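Local coordinates for flagellar pocket-related cytoskeletal protein (PDB 6SJQ) that is a trypanosome flagellar pocket collar protein that probably binds calcium and whose N-terminal ubiquitin-fold domain has a long structured loop for protein binding, at residues D13-K18 against P55-H60; E33-A38 against F59-I64. All coordinates share one frame; numbering follows the deposited sequence.

How the contacts relate
Contacts 1 and 2 share F59 and H60, so the loop that leads from helix 31-49 into strand 63-68 serves both; their centres lie about 13 Å apart. Contact 1 joins this loop to the hairpin turn between strands 6-14 and 17-25; its centre is about 11 Å from the centre of the chain, against about 7 Å for contact 2. Contact 2 brings the end of the loop and the start of strand 63-68 against helix 31-49. Neither has a hydrogen bond across it. Contact 1 meets through aromatic, imidazole and aliphatic groups, contact 2 through aliphatic branches and two hydroxyls, one bonded within the helix, the other from loop to helix; both are partly buried.

Contact 1: D13-K18 against P55-H60; sequences DIFNNK and PSHKFH
I14 and F59 form the tightly packed part of this contact: CD1 of I14 lies 3.7 Å from CD2 of F59 and 3.9 Å from its CE2. The two side chains cross at about a right angle, and the methyl group meets the ring obliquely. F59 sends CG anti to its backbone N (chi1 -178°), which extends the ring from the loop toward the hairpin. Both residues are buried, and F42 and I46 of helix 31-49 also touch F59.

The other pair is more open. CZ of F15 comes within 4.0 Å of CE1 of H57, reaching the edge of the imidazole near its plane, and both residues are partly exposed. F15 sits in a type I' beta turn from I14 to N17, the tight two-residue link of a beta hairpin, which I14 N and N17 O close at 2.9 Å. The turn holds F15 at positive phi (44°), from where its side chain reaches back to the loop. Beyond the turn, K18 NZ and D13 OD2 make a salt bridge of 2.8 Å that ties the two hairpin strands together.

H57 is fixed in rotation from its own segment: ND1 donates to P55 O at 2.9 Å, nearly straight at 170° and in the ring plane. W98 stacks on the imidazole, while H99 bonds through NE2 to H57 NE2 and through ND1 to the amide of F15. Since the F15 amide must donate to H99 ND1 and H57 ND1 donates to P55 O, the geometry is consistent with two neutral imidazoles, H99 probably donating to H57. The hairpin and the loop, unbonded to each other directly, are thus linked indirectly, through H99 bonded to both, beside an apolar contact.

Contact 2: E33-A38 against F59-I64; sequences ELTRSA and FHSSKI
The hydroxyl OG1 of T35 bonds to I31 O one turn back in its own helix and packs against the end of I64, whose CD1 lies 3.5 Å away. This is helix-on-sheet packing within the ubiquitin fold: helix 31-49 lies across the mixed sheet, and strand 63-68 with its preceding loop faces its first turns. The backbones come nearest at T35 and S61, whose CA atoms are 7.3 Å apart.

T35 turns its two branches to different partners. With OG1 beside the backbone N (chi1 -62°), the hydroxyl stays near the helix carbonyl, and CG2, anti to that N, is carried toward S61. There CG2 stands 3.3 Å from S61 OG, a close approach without a hydrogen bond; S61 is modelled in two conformers, so this distance holds for one of them. In that conformer the hydroxyl has E39 OE2 of the same helix as its polar partner, a polar tie from loop to helix.

Deeper in, the contact becomes purely apolar. L34 is buried and also touches L89 of strand 87-92 and F25 of strand 17-25. Its side chain and that of I64 reach toward each other tip to tip, methyl to methyl, with L34 CD1 3.8 Å from I64 CD1.

Contact 1: D13-K18 against P55-H60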
loop_
_atom_site.group_PDB
_atom_site.type_symbol
_atom_site.label_atom_id
_atom_site.label_comp_id
_atom_site.label_asym_id
_atom_site.label_seq_id
_atom_site.Cartn_x
_atom_site.Cartn_y
_atom_site.Cartn_z
ATOM N N ASP A 13 3.450 0.572 -6.429
ATOM C CA ASP A 13 4.305 1.304 -7.354
ATOM C C ASP A 13 3.802 2.721 -7.554
ATOM O O ASP A 13 2.709 2.929 -8.075
ATOM C CB ASP A 13 4.439 0.559 -8.680
ATOM C CG ASP A 13 5.374 -0.628 -8.562
ATOM O OD1 ASP A 13 6.587 -0.401 -8.380
ATOM O OD2 ASP A 13 4.904 -1.786 -8.616
ATOM N N ILE A 14 4.603 3.692 -7.118
ATOM C CA ILE A 14 4.231 5.102 -7.250
ATOM C C ILE A 14 5.273 5.859 -8.092
ATOM O O ILE A 14 6.439 5.966 -7.708
ATOM C CB ILE A 14 4.093 5.778 -5.865
ATOM C CG1 ILE A 14 3.185 4.954 -4.917
ATOM C CG2 ILE A 14 3.623 7.221 -6.015
ATOM C CD1 ILE A 14 1.688 4.975 -5.224
ATOM N N PHE A 15 4.838 6.387 -9.228
ATOM C CA PHE A 15 5.737 7.031 -10.210
ATOM C C PHE A 15 7.018 6.258 -10.481
ATOM O O PHE A 15 8.104 6.825 -10.394
ATOM C CB PHE A 15 6.128 8.440 -9.756
ATOM C CG PHE A 15 4.978 9.374 -9.643
ATOM C CD1 PHE A 15 4.246 9.728 -10.763
ATOM C CD2 PHE A 15 4.637 9.917 -8.419
ATOM C CE1 PHE A 15 3.170 10.602 -10.665
ATOM C CE2 PHE A 15 3.568 10.809 -8.307
ATOM C CZ PHE A 15 2.830 11.148 -9.430
ATOM N N ASN A 16 6.901 4.972 -10.782
ATOM C CA ASN A 16 8.096 4.169 -11.086
ATOM C C ASN A 16 9.091 3.972 -9.929
ATOM O O ASN A 16 10.266 3.684 -10.163
ATOM C CB ASN A 16 8.838 4.721 -12.319
ATOM C CG ASN A 16 8.181 4.329 -13.628
ATOM O OD1 ASN A 16 7.743 3.190 -13.806
ATOM N ND2 ASN A 16 8.128 5.273 -14.565
ATOM N N ASN A 17 8.632 4.139 -8.692
ATOM C CA ASN A 17 9.402 3.674 -7.536
ATOM C C ASN A 17 8.522 2.731 -6.738
ATOM O O ASN A 17 7.327 2.972 -6.616
ATOM C CB ASN A 17 9.831 4.843 -6.652
ATOM C CG ASN A 17 10.801 5.776 -7.346
ATOM O OD1 ASN A 17 10.463 6.917 -7.667
ATOM N ND2 ASN A 17 12.016 5.294 -7.587
ATOM N N LYS A 18 9.101 1.660 -6.198
ATOM C CA LYS A 18 8.370 0.790 -5.283
ATOM C C LYS A 18 8.426 1.412 -3.901
ATOM O O LYS A 18 9.505 1.697 -3.386
ATOM C CB LYS A 18 9.050 -0.571 -5.199
ATOM C CG LYS A 18 8.486 -1.617 -6.109
ATOM C CD LYS A 18 7.257 -2.269 -5.513
ATOM C CE LYS A 18 6.897 -3.463 -6.366
ATOM N NZ LYS A 18 7.204 -3.189 -7.802
ATOM N N PRO A 55 -1.080 16.187 -13.212
ATOM C CA PRO A 55 -2.261 16.710 -12.521
ATOM C C PRO A 55 -2.471 15.976 -11.208
ATOM O O PRO A 55 -2.104 14.803 -11.084
ATOM C CB PRO A 55 -3.414 16.365 -13.472
ATOM C CG PRO A 55 -2.773 15.980 -14.776
ATOM C CD PRO A 55 -1.441 15.424 -14.416
ATOM N N SER A 56 -3.068 16.657 -10.245
ATOM C CA SER A 56 -3.333 16.076 -8.939
ATOM C C SER A 56 -4.275 14.875 -9.049
ATOM O O SER A 56 -5.223 14.878 -9.829
ATOM C CB SER A 56 -3.937 17.136 -8.017
ATOM O OG SER A 56 -3.074 18.252 -7.897
ATOM N N HIS A 57 -4.013 13.837 -8.267
ATOM C CA HIS A 57 -4.882 12.670 -8.289
ATOM C C HIS A 57 -4.696 11.828 -7.022
ATOM O O HIS A 57 -3.766 12.060 -6.238
ATOM C CB HIS A 57 -4.622 11.831 -9.544
ATOM C CG HIS A 57 -3.221 11.310 -9.651
ATOM N ND1 HIS A 57 -2.189 12.061 -10.174
ATOM C CD2 HIS A 57 -2.684 10.109 -9.324
ATOM C CE1 HIS A 57 -1.072 11.350 -10.148
ATOM N NE2 HIS A 57 -1.347 10.163 -9.639
ATOM N N LYS A 58 -5.583 10.859 -6.828
ATOM C CA LYS A 58 -5.586 10.045 -5.617
ATOM C C LYS A 58 -5.145 8.650 -5.969
ATOM O O LYS A 58 -5.154 8.266 -7.145
ATOM C CB LYS A 58 -6.991 9.984 -5.008
ATOM C CG LYS A 58 -7.557 11.329 -4.572
ATOM C CD LYS A 58 -6.751 11.933 -3.431
ATOM C CE LYS A 58 -7.424 13.212 -2.914
ATOM N NZ LYS A 58 -6.850 13.647 -1.606
ATOM N N PHE A 59 -4.778 7.869 -4.957
ATOM C CA PHE A 59 -4.511 6.449 -5.167
ATOM C C PHE A 59 -5.835 5.693 -5.038
ATOM O O PHE A 59 -6.596 5.912 -4.085
ATOM C CB PHE A 59 -3.509 5.966 -4.116
ATOM C CG PHE A 59 -3.117 4.514 -4.254
ATOM C CD1 PHE A 59 -3.920 3.506 -3.750
ATOM C CD2 PHE A 59 -1.921 4.166 -4.882
ATOM C CE1 PHE A 59 -3.545 2.169 -3.882
ATOM C CE2 PHE A 59 -1.538 2.840 -4.997
ATOM C CZ PHE A 59 -2.361 1.838 -4.509
ATOM N N HIS A 60 -6.122 4.819 -5.999
ATOM C CA HIS A 60 -7.325 3.991 -5.930
ATOM C C HIS A 60 -6.939 2.521 -5.959
ATOM O O HIS A 60 -6.372 2.051 -6.944
ATOM C CB HIS A 60 -8.232 4.299 -7.114
ATOM C CG HIS A 60 -8.639 5.738 -7.203
ATOM N ND1 HIS A 60 -9.548 6.308 -6.333
ATOM C CD2 HIS A 60 -8.264 6.720 -8.054
ATOM C CE1 HIS A 60 -9.714 7.580 -6.650
ATOM N NE2 HIS A 60 -8.951 7.856 -7.690
#

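Contact 2: E33-A38 against F59-I64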
loop_
_atom_site.group_PDB
_atom_site.type_symbol
_atom_site.label_atom_id
_atom_site.label_comp_id
_atom_site.label_asym_id
_atom_site.label_seq_id
_atom_site.Cartn_x
_atom_site.Cartn_y
_atom_site.Cartn_z
ATOM N N GLU A 33 -10.942 -1.188 6.588
ATOM C CA GLU A 33 -10.116 -0.301 7.404
ATOM C C GLU A 33 -8.697 -0.193 6.829
ATOM O O GLU A 33 -8.153 0.911 6.679
ATOM C CB GLU A 33 -10.065 -0.851 8.832
ATOM C CG GLU A 33 -9.166 -0.083 9.809
ATOM C CD GLU A 33 -9.094 -0.780 11.158
ATOM O OE1 GLU A 33 -9.718 -1.860 11.280
ATOM O OE2 GLU A 33 -8.411 -0.283 12.092
ATOM N N LEU A 34 -8.119 -1.349 6.515
ATOM C CA LEU A 34 -6.795 -1.443 5.894
ATOM C C LEU A 34 -6.788 -0.688 4.567
ATOM O O LEU A 34 -5.862 0.084 4.280
ATOM C CB LEU A 34 -6.426 -2.933 5.694
ATOM C CG LEU A 34 -5.103 -3.343 5.026
ATOM C CD1 LEU A 34 -5.148 -3.283 3.510
ATOM C CD2 LEU A 34 -3.977 -2.484 5.568
ATOM N N THR A 35 -7.832 -0.884 3.769
ATOM C CA THR A 35 -7.872 -0.281 2.441
ATOM C C THR A 35 -7.916 1.245 2.545
ATOM O O THR A 35 -7.203 1.957 1.811
ATOM C CB THR A 35 -9.081 -0.774 1.629
ATOM O OG1 THR A 35 -8.984 -2.183 1.442
ATOM C CG2 THR A 35 -9.086 -0.122 0.250
ATOM N N ARG A 36 -8.731 1.751 3.473
ATOM C CA ARG A 36 -8.838 3.192 3.675
ATOM C C ARG A 36 -7.505 3.775 4.151
ATOM O O ARG A 36 -7.081 4.847 3.678
ATOM C CB ARG A 36 -9.945 3.532 4.672
ATOM C CG ARG A 36 -10.161 5.038 4.794
ATOM C CD ARG A 36 -11.038 5.412 5.982
ATOM N NE ARG A 36 -10.273 6.103 7.019
ATOM C CZ ARG A 36 -10.819 6.782 8.022
ATOM N NH1 ARG A 36 -12.139 6.867 8.129
ATOM N NH2 ARG A 36 -10.046 7.379 8.921
ATOM N N SER A 37 -6.845 3.070 5.071
ATOM C CA SER A 37 -5.546 3.499 5.594
ATOM C C SER A 37 -4.495 3.517 4.486
ATOM O O SER A 37 -3.731 4.472 4.352
ATOM C CB SER A 37 -5.090 2.578 6.724
ATOM O OG SER A 37 -3.887 3.060 7.300
ATOM N N ALA A 38 -4.466 2.458 3.681
ATOM C CA ALA A 38 -3.525 2.364 2.564
ATOM C C ALA A 38 -3.771 3.424 1.487
ATOM O O ALA A 38 -2.834 4.043 1.009
ATOM C CB ALA A 38 -3.573 0.978 1.952
ATOM N N PHE A 59 -4.778 7.869 -4.957
ATOM C CA PHE A 59 -4.511 6.449 -5.167
ATOM C C PHE A 59 -5.835 5.693 -5.038
ATOM O O PHE A 59 -6.596 5.912 -4.085
ATOM C CB PHE A 59 -3.509 5.966 -4.116
ATOM C CG PHE A 59 -3.117 4.514 -4.254
ATOM C CD1 PHE A 59 -3.920 3.506 -3.750
ATOM C CD2 PHE A 59 -1.921 4.166 -4.882
ATOM C CE1 PHE A 59 -3.545 2.169 -3.882
ATOM C CE2 PHE A 59 -1.538 2.840 -4.997
ATOM C CZ PHE A 59 -2.361 1.838 -4.509
ATOM N N HIS A 60 -6.122 4.819 -5.999
ATOM C CA HIS A 60 -7.325 3.991 -5.930
ATOM C C HIS A 60 -6.939 2.521 -5.959
ATOM O O HIS A 60 -6.372 2.051 -6.944
ATOM C CB HIS A 60 -8.232 4.299 -7.114
ATOM C CG HIS A 60 -8.639 5.738 -7.203
ATOM N ND1 HIS A 60 -9.548 6.308 -6.333
ATOM C CD2 HIS A 60 -8.264 6.720 -8.054
ATOM C CE1 HIS A 60 -9.714 7.580 -6.650
ATOM N NE2 HIS A 60 -8.951 7.856 -7.690
ATOM N N SER A 61 -7.272 1.800 -4.897
ATOM C CA SER A 61 -6.948 0.377 -4.806
ATOM C C SER A 61 -7.907 -0.463 -5.650
ATOM O O SER A 61 -9.120 -0.250 -5.625
ATOM C CB SER A 61 -7.053 -0.065 -3.360
ATOM O OG SER A 61 -8.410 -0.058 -2.961
ATOM N N SER A 62 -7.368 -1.417 -6.408
ATOM C CA SER A 62 -8.198 -2.285 -7.253
ATOM C C SER A 62 -8.136 -3.762 -6.855
ATOM O O SER A 62 -9.097 -4.505 -7.056
ATOM C CB SER A 62 -7.830 -2.137 -8.731
ATOM O OG SER A 62 -6.468 -2.455 -8.970
ATOM N N LYS A 63 -6.986 -4.185 -6.333
ATOM C CA LYS A 63 -6.766 -5.547 -5.837
ATOM C C LYS A 63 -5.656 -5.467 -4.808
ATOM O O LYS A 63 -4.675 -4.748 -5.013
ATOM C CB LYS A 63 -6.301 -6.509 -6.931
ATOM C CG LYS A 63 -5.978 -7.907 -6.360
ATOM C CD LYS A 63 -5.402 -8.870 -7.385
ATOM C CE LYS A 63 -6.431 -9.256 -8.443
ATOM N NZ LYS A 63 -7.527 -10.123 -7.911
ATOM N N ILE A 64 -5.809 -6.195 -3.706
ATOM C CA ILE A 64 -4.761 -6.265 -2.706
ATOM C C ILE A 64 -4.322 -7.714 -2.633
ATOM O O ILE A 64 -5.162 -8.610 -2.524
ATOM C CB ILE A 64 -5.268 -5.809 -1.322
ATOM C CG1 ILE A 64 -5.672 -4.326 -1.377
ATOM C CG2 ILE A 64 -4.179 -5.979 -0.280
ATOM C CD1 ILE A 64 -6.207 -3.783 -0.058
#